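Local coordinates for protein acetyltransferase, GNAT family (Bacillus anthracis str. Sterne, PDB 3FBU) that binds coenzyme A and, as a member of the GNAT family, probably transfers an acetyl group from acetyl-coenzyme A to an acceptor, at residues Pro60-Ile64 with Gly65-Leu69. Residues are numbered along the deposited sequence; the frame is centred on the assembly and turned at random.
Sequences PVILI and GENIL
I62 and L69 face each other as a non-hydrogen-bonded antiparallel pair, their CA atoms 4.5 Å apart, and their side chains cross at a slant on one face of the hairpin. The two branches of I62 divide the work. CG1 lies beside the backbone N (chi1 -54°) and carries CD1 against CB and CA of L69, with I62 CD1 resting 3.7 Å from L69 CB. CG2 leans the other way and runs alongside the N67 amide, with I62 CG2 3.5 Å from N67 OD1. P60 adds to the same apolar face, its CB packing 3.6 Å from L69 CD1, which places the L69 side chain against both P60 and I62.

On the face bearing L63 and I68, E66, extended beyond CG, runs beside L63 and points the same way; its carboxylate oxygen OE1 approaches L63 CD1 at 3.3 Å, a contact with a methyl group and no polar bond.

Between the two faces, the backbone N of L63 gives a nearly straight hydrogen bond to I68 O (2.8 Å, 165°). L63 O accepts a weak, bent bond from N67 N. N67 and I68 thus both stand opposite L63, a G1 beta bulge, and N67 takes a left-handed backbone conformation there. G65 sits in the turn with a positive phi and a negative psi, a combination in which a CB would be jammed against the carbonyl oxygen of I64.

This hairpin joins strand 58-63 to strand 68-79 in the central mixed sheet of the GNAT fold. On its far side, strand 58-63 pairs with strand 8-10, where I62 bonds to L9 through the backbone, while helix 18-25 covers L69 with A20, V21 and Y24.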
# COMPACT_ATOMS: atom_id res chain seq x y z
N PRO A 60 1.52 10.19 -21.82
CA PRO A 60 0.98 8.87 -21.53
C PRO A 60 2.04 7.78 -21.59
O PRO A 60 2.98 7.89 -22.38
CB PRO A 60 -0.08 8.67 -22.64
CG PRO A 60 0.35 9.58 -23.72
CD PRO A 60 0.94 10.75 -23.06
N VAL A 61 1.82 6.75 -20.78
CA VAL A 61 2.66 5.60 -20.66
C VAL A 61 1.83 4.44 -21.25
O VAL A 61 0.72 4.14 -20.79
CB VAL A 61 3.04 5.33 -19.19
CG1 VAL A 61 3.87 4.05 -19.07
CG2 VAL A 61 3.81 6.52 -18.58
N ILE A 62 2.38 3.82 -22.29
CA ILE A 62 1.68 2.81 -23.07
C ILE A 62 2.41 1.48 -22.92
O ILE A 62 3.61 1.41 -23.15
CB ILE A 62 1.65 3.18 -24.56
CG1 ILE A 62 1.09 4.58 -24.78
CG2 ILE A 62 0.83 2.17 -25.35
CD1 ILE A 62 -0.35 4.71 -24.40
N LEU A 63 1.68 0.44 -22.51
CA LEU A 63 2.21 -0.93 -22.45
C LEU A 63 2.46 -1.43 -23.87
O LEU A 63 1.55 -1.44 -24.69
CB LEU A 63 1.22 -1.86 -21.73
CG LEU A 63 1.62 -2.23 -20.31
CD1 LEU A 63 0.44 -2.65 -19.42
CD2 LEU A 63 2.67 -3.36 -20.41
N ILE A 64 3.71 -1.79 -24.15
CA ILE A 64 4.09 -2.31 -25.46
C ILE A 64 3.45 -3.69 -25.70
O ILE A 64 3.48 -4.58 -24.84
CB ILE A 64 5.62 -2.44 -25.61
CG1 ILE A 64 6.30 -1.06 -25.57
CG2 ILE A 64 5.95 -3.11 -26.96
CD1 ILE A 64 7.80 -1.12 -25.30
N GLY A 65 2.86 -3.87 -26.87
CA GLY A 65 2.27 -5.17 -27.22
C GLY A 65 0.80 -5.23 -26.87
O GLY A 65 -0.03 -5.37 -27.76
N GLU A 66 0.48 -5.12 -25.57
CA GLU A 66 -0.92 -4.97 -25.16
C GLU A 66 -1.51 -3.66 -25.68
O GLU A 66 -2.72 -3.55 -25.82
CB GLU A 66 -1.07 -5.02 -23.64
CG GLU A 66 -0.75 -6.37 -23.01
CD GLU A 66 -0.84 -6.33 -21.49
OE1 GLU A 66 -0.97 -5.21 -20.92
OE2 GLU A 66 -0.81 -7.42 -20.88
N ASN A 67 -0.66 -2.67 -25.95
CA ASN A 67 -1.08 -1.35 -26.42
C ASN A 67 -2.18 -0.72 -25.54
O ASN A 67 -3.23 -0.28 -26.03
CB ASN A 67 -1.54 -1.43 -27.88
CG ASN A 67 -1.64 -0.07 -28.51
OD1 ASN A 67 -1.02 0.89 -28.05
ND2 ASN A 67 -2.43 0.02 -29.58
N ILE A 68 -1.92 -0.69 -24.23
CA ILE A 68 -2.86 -0.19 -23.23
C ILE A 68 -2.21 1.03 -22.56
O ILE A 68 -1.05 0.95 -22.18
CB ILE A 68 -3.09 -1.26 -22.15
CG1 ILE A 68 -3.94 -2.42 -22.70
CG2 ILE A 68 -3.77 -0.71 -20.88
CD1 ILE A 68 -4.10 -3.53 -21.68
N LEU A 69 -2.97 2.12 -22.44
CA LEU A 69 -2.52 3.31 -21.67
C LEU A 69 -2.78 3.05 -20.19
O LEU A 69 -3.92 2.89 -19.77
CB LEU A 69 -3.26 4.57 -22.14
CG LEU A 69 -2.89 5.96 -21.60
CD1 LEU A 69 -3.32 7.07 -22.54
CD2 LEU A 69 -3.50 6.16 -20.23